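Local structure of isoflavone reductase (Medicago sativa, 2GAS) at residues P217-T222 against V294-A299; T169-D174 against E301-F306. The protein reduces achiral isoflavones to chiral isoflavanones with NADPH, yielding the penultimate intermediate of the alfalfa phytoalexin (-)-medicarpin. All coordinates share one frame; numbering follows the deposited sequence.

Contact 1 of 2, residues P217-T222 against V294-A299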
ATOM      1  N   PRO A 217     -13.846   9.356   2.030  1.00 21.50           N
ATOM      2  CA  PRO A 217     -14.384  10.701   2.254  1.00 21.57           C
ATOM      3  C   PRO A 217     -13.791  11.549   3.379  1.00 21.57           C
ATOM      4  O   PRO A 217     -13.304  12.649   3.130  1.00 23.05           O
ATOM      5  CB  PRO A 217     -15.875  10.439   2.440  1.00 23.89           C
ATOM      6  CG  PRO A 217     -16.107   9.330   1.467  1.00 22.91           C
ATOM      7  CD  PRO A 217     -14.938   8.403   1.758  1.00 21.11           C
ATOM      8  N   LYS A 218     -13.824  11.050   4.609  1.00 21.73           N
ATOM      9  CA  LYS A 218     -13.302  11.820   5.732  1.00 22.15           C
ATOM     10  C   LYS A 218     -11.783  11.879   5.793  1.00 21.96           C
ATOM     11  O   LYS A 218     -11.221  12.618   6.604  1.00 22.26           O
ATOM     12  CB  LYS A 218     -13.853  11.273   7.052  1.00 23.25           C
ATOM     13  CG  LYS A 218     -15.334  11.573   7.252  1.00 23.99           C
ATOM     14  CD  LYS A 218     -15.860  11.013   8.569  1.00 25.91           C
ATOM     15  CE  LYS A 218     -15.863   9.493   8.564  1.00 25.96           C
ATOM     16  NZ  LYS A 218     -16.425   8.930   9.827  1.00 25.59           N
ATOM     17  N   ASN A 219     -11.125  11.108   4.928  1.00 19.29           N
ATOM     18  CA  ASN A 219      -9.662  11.068   4.883  1.00 18.88           C
ATOM     19  C   ASN A 219      -9.119  11.647   3.583  1.00 18.37           C
ATOM     20  O   ASN A 219      -7.929  11.527   3.297  1.00 19.42           O
ATOM     21  CB  ASN A 219      -9.163   9.628   5.040  1.00 16.32           C
ATOM     22  CG  ASN A 219      -9.455   9.056   6.413  1.00 18.33           C
ATOM     23  OD1 ASN A 219     -10.046   9.721   7.263  1.00 18.80           O
ATOM     24  ND2 ASN A 219      -9.038   7.815   6.638  1.00 14.35           N
ATOM     25  N   TYR A 220      -9.999  12.264   2.801  1.00 18.37           N
ATOM     26  CA  TYR A 220      -9.620  12.881   1.532  1.00 18.15           C
ATOM     27  C   TYR A 220      -9.403  14.331   1.941  1.00 18.02           C
ATOM     28  O   TYR A 220     -10.352  15.112   2.021  1.00 17.69           O
ATOM     29  CB  TYR A 220     -10.778  12.751   0.545  1.00 19.09           C
ATOM     30  CG  TYR A 220     -10.413  13.029  -0.892  1.00 21.88           C
ATOM     31  CD1 TYR A 220      -9.440  12.271  -1.541  1.00 23.70           C
ATOM     32  CD2 TYR A 220     -11.059  14.034  -1.612  1.00 24.15           C
ATOM     33  CE1 TYR A 220      -9.121  12.506  -2.875  1.00 24.30           C
ATOM     34  CE2 TYR A 220     -10.746  14.277  -2.950  1.00 25.82           C
ATOM     35  CZ  TYR A 220      -9.776  13.508  -3.571  1.00 26.04           C
ATOM     36  OH  TYR A 220      -9.465  13.735  -4.893  1.00 30.58           O
ATOM     37  N   LEU A 221      -8.146  14.682   2.198  1.00 16.68           N
ATOM     38  CA  LEU A 221      -7.817  16.009   2.704  1.00 17.03           C
ATOM     39  C   LEU A 221      -6.605  16.669   2.073  1.00 17.27           C
ATOM     40  O   LEU A 221      -5.629  16.005   1.738  1.00 16.88           O
ATOM     41  CB  LEU A 221      -7.553  15.901   4.207  1.00 18.59           C
ATOM     42  CG  LEU A 221      -8.616  15.223   5.073  1.00 18.79           C
ATOM     43  CD1 LEU A 221      -7.992  14.755   6.382  1.00 20.60           C
ATOM     44  CD2 LEU A 221      -9.760  16.188   5.323  1.00 22.24           C
ATOM     45  N   THR A 222      -6.666  17.989   1.931  1.00 16.43           N
ATOM     46  CA  THR A 222      -5.537  18.741   1.393  1.00 16.66           C
ATOM     47  C   THR A 222      -4.551  18.891   2.550  1.00 15.90           C
ATOM     48  O   THR A 222      -4.919  18.688   3.708  1.00 17.32           O
ATOM     49  CB  THR A 222      -5.959  20.146   0.940  1.00 17.85           C
ATOM     50  OG1 THR A 222      -6.350  20.914   2.087  1.00 18.36           O
ATOM     51  CG2 THR A 222      -7.127  20.061  -0.030  1.00 17.40           C
ATOM     52  N   VAL A 294     -17.648  -0.726   5.347  1.00 20.66           N
ATOM     53  CA  VAL A 294     -16.395  -0.800   6.090  1.00 22.11           C
ATOM     54  C   VAL A 294     -16.194   0.474   6.913  1.00 21.29           C
ATOM     55  O   VAL A 294     -16.107   1.568   6.359  1.00 22.25           O
ATOM     56  CB  VAL A 294     -15.192  -1.005   5.144  1.00 21.82           C
ATOM     57  CG1 VAL A 294     -13.890  -0.988   5.938  1.00 23.87           C
ATOM     58  CG2 VAL A 294     -15.340  -2.330   4.409  1.00 25.08           C
ATOM     59  N   THR A 295     -16.142   0.332   8.235  1.00 24.04           N
ATOM     60  CA  THR A 295     -15.957   1.486   9.112  1.00 25.72           C
ATOM     61  C   THR A 295     -14.470   1.784   9.269  1.00 26.73           C
ATOM     62  O   THR A 295     -13.787   1.193  10.103  1.00 30.58           O
ATOM     63  CB  THR A 295     -16.565   1.245  10.504  1.00 28.63           C
ATOM     64  OG1 THR A 295     -17.899   0.741  10.364  1.00 31.36           O
ATOM     65  CG2 THR A 295     -16.618   2.552  11.288  1.00 31.18           C
ATOM     66  N   TYR A 296     -13.978   2.724   8.475  1.00 24.03           N
ATOM     67  CA  TYR A 296     -12.562   3.064   8.504  1.00 22.86           C
ATOM     68  C   TYR A 296     -12.152   4.050   9.590  1.00 22.37           C
ATOM     69  O   TYR A 296     -12.961   4.849  10.066  1.00 23.19           O
ATOM     70  CB  TYR A 296     -12.135   3.613   7.139  1.00 20.53           C
ATOM     71  CG  TYR A 296     -12.855   4.876   6.709  1.00 19.44           C
ATOM     72  CD1 TYR A 296     -14.064   4.821   6.010  1.00 19.74           C
ATOM     73  CD2 TYR A 296     -12.316   6.129   6.987  1.00 17.90           C
ATOM     74  CE1 TYR A 296     -14.711   5.986   5.598  1.00 21.29           C
ATOM     75  CE2 TYR A 296     -12.955   7.296   6.584  1.00 19.11           C
ATOM     76  CZ  TYR A 296     -14.149   7.219   5.890  1.00 18.13           C
ATOM     77  OH  TYR A 296     -14.765   8.374   5.485  1.00 24.02           O
ATOM     78  N   THR A 297     -10.884   3.973   9.978  1.00 20.78           N
ATOM     79  CA  THR A 297     -10.316   4.874  10.973  1.00 20.49           C
ATOM     80  C   THR A 297     -10.077   6.208  10.273  1.00 19.93           C
ATOM     81  O   THR A 297      -9.455   6.257   9.212  1.00 19.19           O
ATOM     82  CB  THR A 297      -8.973   4.334  11.510  1.00 20.23           C
ATOM     83  OG1 THR A 297      -9.206   3.136  12.264  1.00 22.34           O
ATOM     84  CG2 THR A 297      -8.298   5.367  12.400  1.00 20.87           C
ATOM     85  N   THR A 298     -10.577   7.293  10.850  1.00 19.46           N
ATOM     86  CA  THR A 298     -10.401   8.598  10.226  1.00 18.15           C
ATOM     87  C   THR A 298      -9.021   9.188  10.499  1.00 18.28           C
ATOM     88  O   THR A 298      -8.319   8.771  11.418  1.00 17.86           O
ATOM     89  CB  THR A 298     -11.464   9.597  10.718  1.00 20.36           C
ATOM     90  OG1 THR A 298     -11.292   9.812  12.123  1.00 22.16           O
ATOM     91  CG2 THR A 298     -12.863   9.050  10.461  1.00 21.36           C
ATOM     92  N   ALA A 299      -8.627  10.159   9.685  1.00 18.68           N
ATOM     93  CA  ALA A 299      -7.339  10.806   9.880  1.00 18.96           C
ATOM     94  C   ALA A 299      -7.377  11.465  11.257  1.00 21.04           C
ATOM     95  O   ALA A 299      -6.381  11.489  11.978  1.00 20.91           O
ATOM     96  CB  ALA A 299      -7.113  11.849   8.802  1.00 21.37           C
TER
HETATM   97  O   HOH W   1     -15.366   6.285   9.392  1.00 30.74           O
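An Asn side chain that binds backbone at both ends of its amide joins the 3-10 turn 217-219, which leads into edge strand 220-222 of the small mixed sheet, to the start of the C-terminal helix 299-303, in a member of the NmrA-type oxidoreductase family. The hydrogen bonds centre on Asn219, whose CG lies beside its own backbone N. ND2 gives an almost straight bond to Thr297 O (3.0 Å, 172°), with the oxygen in the amide plane, and also donates to Tyr188 O on the adjoining strand. OD1 accepts from Ala299 N at 2.8 Å; this donor stands 51° out of the carbonyl plane, off the lone pairs. Ala299 N belongs to the first turn of the helix, where N-H groups lack an acceptor one turn back, and the amide supplies one. Thr298 is the N-cap and turns OG1 to Glu301 N. Asn suits the buried site because it offers donor and acceptor together.

Tyr296 makes the second polar link. Its CG lies between the backbone N and the carbonyl carbon (chi1 61°), and from there the para hydroxyl reaches the 3-10 turn, where it accepts from Lys218 N (3.0 Å). The Asn219 amide meets this ring tip to tip, the two planes nearly perpendicular. A water sits over the centre of one ring face and joins Lys218 NZ (2.9 Å) to Tyr296 O (2.9 Å).

Apolar contacts complete the joint. The aliphatic chain of Lys218, bent at chi3, crosses obliquely past Tyr296 and brings CE to 3.6 Å from Thr298 CG2, while NZ donates to the water. Pro217 CD lies 4.4 Å from Tyr296 CZ. Small Ala299 lets the helix start come close: its CB lies 3.9 Å from Leu221 CD1.

Contact 2 of 2, residues T169-D174 against E301-F306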
ATOM      1  N   THR A 169       9.483  11.937  12.679  1.00 34.75           N
ATOM      2  CA  THR A 169       8.734  10.691  12.799  1.00 33.47           C
ATOM      3  C   THR A 169       7.329  10.948  13.319  1.00 30.96           C
ATOM      4  O   THR A 169       6.391  10.234  12.971  1.00 32.36           O
ATOM      5  CB  THR A 169       9.440   9.690  13.742  1.00 35.04           C
ATOM      6  OG1 THR A 169       9.621  10.288  15.030  1.00 37.14           O
ATOM      7  CG2 THR A 169      10.795   9.296  13.179  1.00 36.73           C
ATOM      8  N   ASP A 170       7.188  11.976  14.150  1.00 28.07           N
ATOM      9  CA  ASP A 170       5.891  12.323  14.718  1.00 24.68           C
ATOM     10  C   ASP A 170       5.407  13.665  14.185  1.00 20.33           C
ATOM     11  O   ASP A 170       6.178  14.418  13.587  1.00 20.68           O
ATOM     12  CB  ASP A 170       5.989  12.360  16.243  1.00 27.22           C
ATOM     13  CG  ASP A 170       5.967  10.974  16.863  1.00 31.18           C
ATOM     14  OD1 ASP A 170       6.353  10.004  16.175  1.00 31.36           O
ATOM     15  OD2 ASP A 170       5.574  10.853  18.043  1.00 33.87           O
ATOM     16  N   PRO A 171       4.118  13.983  14.389  1.00 19.33           N
ATOM     17  CA  PRO A 171       3.583  15.258  13.898  1.00 18.45           C
ATOM     18  C   PRO A 171       4.280  16.454  14.527  1.00 19.04           C
ATOM     19  O   PRO A 171       4.483  16.498  15.737  1.00 18.00           O
ATOM     20  CB  PRO A 171       2.108  15.196  14.295  1.00 17.54           C
ATOM     21  CG  PRO A 171       1.817  13.723  14.326  1.00 19.21           C
ATOM     22  CD  PRO A 171       3.051  13.172  15.000  1.00 19.58           C
ATOM     23  N   PRO A 172       4.650  17.450  13.709  1.00 19.61           N
ATOM     24  CA  PRO A 172       5.322  18.640  14.234  1.00 19.54           C
ATOM     25  C   PRO A 172       4.331  19.421  15.077  1.00 18.07           C
ATOM     26  O   PRO A 172       3.148  19.488  14.744  1.00 18.16           O
ATOM     27  CB  PRO A 172       5.718  19.392  12.971  1.00 21.06           C
ATOM     28  CG  PRO A 172       4.566  19.092  12.052  1.00 24.28           C
ATOM     29  CD  PRO A 172       4.354  17.602  12.273  1.00 22.74           C
ATOM     30  N   ARG A 173       4.808  20.017  16.160  1.00 18.05           N
ATOM     31  CA  ARG A 173       3.924  20.774  17.029  1.00 17.77           C
ATOM     32  C   ARG A 173       4.206  22.269  17.021  1.00 18.55           C
ATOM     33  O   ARG A 173       3.507  23.033  17.684  1.00 19.97           O
ATOM     34  CB  ARG A 173       4.029  20.240  18.457  1.00 18.65           C
ATOM     35  CG  ARG A 173       3.772  18.745  18.553  1.00 20.70           C
ATOM     36  CD  ARG A 173       4.094  18.220  19.944  1.00 23.53           C
ATOM     37  NE  ARG A 173       2.978  18.363  20.872  1.00 23.51           N
ATOM     38  CZ  ARG A 173       2.002  17.473  21.013  1.00 23.75           C
ATOM     39  NH1 ARG A 173       1.998  16.365  20.287  1.00 23.64           N
ATOM     40  NH2 ARG A 173       1.033  17.689  21.892  1.00 19.89           N
ATOM     41  N   ASP A 174       5.210  22.698  16.262  1.00 18.46           N
ATOM     42  CA  ASP A 174       5.538  24.117  16.238  1.00 19.02           C
ATOM     43  C   ASP A 174       5.639  24.734  14.846  1.00 18.76           C
ATOM     44  O   ASP A 174       5.080  25.802  14.600  1.00 18.30           O
ATOM     45  CB  ASP A 174       6.849  24.350  16.998  1.00 22.94           C
ATOM     46  CG  ASP A 174       7.028  25.793  17.425  1.00 28.93           C
ATOM     47  OD1 ASP A 174       6.053  26.380  17.941  1.00 30.21           O
ATOM     48  OD2 ASP A 174       8.142  26.334  17.260  1.00 32.59           O
ATOM     49  N   GLU A 301      -9.056  10.467  13.946  1.00 23.17           N
ATOM     50  CA  GLU A 301      -8.878   9.427  14.956  1.00 22.31           C
ATOM     51  C   GLU A 301      -7.427   8.954  14.990  1.00 21.47           C
ATOM     52  O   GLU A 301      -6.844   8.785  16.063  1.00 21.60           O
ATOM     53  CB  GLU A 301      -9.824   8.247  14.666  1.00 25.32           C
ATOM     54  CG  GLU A 301     -11.297   8.544  14.974  1.00 28.89           C
ATOM     55  CD  GLU A 301     -12.277   7.506  14.415  1.00 31.94           C
ATOM     56  OE1 GLU A 301     -13.464   7.546  14.808  1.00 33.95           O
ATOM     57  OE2 GLU A 301     -11.879   6.664  13.581  1.00 28.45           O
ATOM     58  N   TYR A 302      -6.835   8.756  13.814  1.00 19.97           N
ATOM     59  CA  TYR A 302      -5.453   8.306  13.736  1.00 19.91           C
ATOM     60  C   TYR A 302      -4.490   9.231  14.484  1.00 18.64           C
ATOM     61  O   TYR A 302      -3.608   8.772  15.207  1.00 19.51           O
ATOM     62  CB  TYR A 302      -4.997   8.194  12.273  1.00 16.80           C
ATOM     63  CG  TYR A 302      -3.514   7.910  12.147  1.00 18.82           C
ATOM     64  CD1 TYR A 302      -3.006   6.630  12.373  1.00 17.14           C
ATOM     65  CD2 TYR A 302      -2.609   8.943  11.906  1.00 18.30           C
ATOM     66  CE1 TYR A 302      -1.631   6.395  12.373  1.00 19.43           C
ATOM     67  CE2 TYR A 302      -1.241   8.720  11.903  1.00 18.84           C
ATOM     68  CZ  TYR A 302      -0.755   7.446  12.140  1.00 17.93           C
ATOM     69  OH  TYR A 302       0.605   7.239  12.171  1.00 21.94           O
ATOM     70  N   LEU A 303      -4.660  10.533  14.301  1.00 18.57           N
ATOM     71  CA  LEU A 303      -3.785  11.504  14.943  1.00 18.41           C
ATOM     72  C   LEU A 303      -3.959  11.633  16.457  1.00 21.10           C
ATOM     73  O   LEU A 303      -3.087  12.178  17.137  1.00 20.70           O
ATOM     74  CB  LEU A 303      -3.963  12.872  14.281  1.00 20.36           C
ATOM     75  CG  LEU A 303      -3.446  12.961  12.843  1.00 20.25           C
ATOM     76  CD1 LEU A 303      -3.864  14.288  12.240  1.00 20.76           C
ATOM     77  CD2 LEU A 303      -1.932  12.813  12.823  1.00 21.58           C
ATOM     78  N   ASN A 304      -5.071  11.131  16.986  1.00 23.11           N
ATOM     79  CA  ASN A 304      -5.314  11.221  18.421  1.00 24.65           C
ATOM     80  C   ASN A 304      -4.232  10.566  19.265  1.00 24.54           C
ATOM     81  O   ASN A 304      -3.968  10.999  20.386  1.00 25.93           O
ATOM     82  CB  ASN A 304      -6.672  10.609  18.780  1.00 28.76           C
ATOM     83  CG  ASN A 304      -7.820  11.562  18.529  1.00 30.62           C
ATOM     84  OD1 ASN A 304      -7.705  12.760  18.780  1.00 35.68           O
ATOM     85  ND2 ASN A 304      -8.943  11.033  18.052  1.00 33.87           N
ATOM     86  N   GLN A 305      -3.599   9.525  18.738  1.00 25.36           N
ATOM     87  CA  GLN A 305      -2.562   8.836  19.497  1.00 25.73           C
ATOM     88  C   GLN A 305      -1.316   9.683  19.736  1.00 25.68           C
ATOM     89  O   GLN A 305      -0.521   9.374  20.620  1.00 26.46           O
ATOM     90  CB  GLN A 305      -2.169   7.533  18.795  1.00 28.95           C
ATOM     91  CG  GLN A 305      -1.571   7.727  17.416  1.00 30.74           C
ATOM     92  CD  GLN A 305      -1.238   6.411  16.744  1.00 33.13           C
ATOM     93  OE1 GLN A 305      -0.407   5.644  17.233  1.00 33.83           O
ATOM     94  NE2 GLN A 305      -1.887   6.139  15.617  1.00 33.87           N
ATOM     95  N   PHE A 306      -1.145  10.749  18.956  1.00 24.75           N
ATOM     96  CA  PHE A 306       0.025  11.615  19.090  1.00 24.39           C
ATOM     97  C   PHE A 306      -0.228  12.876  19.908  1.00 24.32           C
ATOM     98  O   PHE A 306       0.704  13.617  20.219  1.00 24.86           O
ATOM     99  CB  PHE A 306       0.543  12.026  17.711  1.00 25.26           C
ATOM    100  CG  PHE A 306       0.915  10.865  16.838  1.00 26.26           C
ATOM    101  CD1 PHE A 306       0.060  10.434  15.831  1.00 25.87           C
ATOM    102  CD2 PHE A 306       2.107  10.177  17.050  1.00 27.77           C
ATOM    103  CE1 PHE A 306       0.385   9.328  15.047  1.00 28.38           C
ATOM    104  CE2 PHE A 306       2.440   9.069  16.271  1.00 26.39           C
ATOM    105  CZ  PHE A 306       1.577   8.645  15.269  1.00 27.51           C
TER
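Phe306 holds its CG beside the backbone N and anti to the carbonyl carbon (chi1 -58°), which swings the ring towards the loop 169-174, while Arg173 bends at chi3 (86°) to bring its guanidinium round to the end of the chain. The ring meets Pro171 in a CH-pi contact: the CD methylene lies over one face, 4.0 Å from the ring centroid and 27° off the normal, with Pro171 CD 3.6 Å from Phe306 CG. Proline suits this place because its ring is stiff and its CD, bonded to nitrogen, has somewhat polarised C-H bonds. Gln305 CG covers the opposite face, 3.4 Å above the plane towards the rim, so the phenyl is sandwiched. At the ring edge, Asp170 OD2 approaches Phe306 CD2 to 3.7 Å, its carboxylate steeply tilted against the ring; the negative oxygen probably benefits from the slightly positive edge hydrogens, while OD1 is salt-bridged to Arg161. Pro171 CG also reaches Leu303 CD2, at 4.1 Å.

The polar tie is Arg173 NH1 to Phe306 O, 3.0 Å long, with the oxygen close to the guanidinium plane and the donor in the carbonyl plane. NH2 binds the O of the last residue, Val307, so one planar cation grips two successive oxygens at the C terminus, a task for which arginine's several N-H groups are well suited.

Trp230 of helix 223-234 touches Pro171, Arg173 and Phe306 and donates NE1 to Pro172 O, while Leu160 of helix 156-160 packs on Leu303; the loop leading to strand 175-179 and the C-terminal helix 299-303 thus meet against both helices.

From the N terminus the chain first passes through the parallel Rossmann sheet and reaches 169-174, the opening side of contact 2. It continues through strands 175-179 and 185-189 to 217-222, where contact 1 begins, and then through mostly helical chain to 294-299, which closes contact 1 across 71 intervening residues. Almost at once 301-306 closes contact 2 across 126, so the smaller loop lies within the larger. The centres of the contacts are about 16 Å apart, and they touch where Thr297 CG2 packs on Tyr302 N. Contact 1 links the start of helix 299-303 to the turn and edge strand of the mixed sheet, contact 2 Leu303 and Phe306 to the loop before strand 175-179.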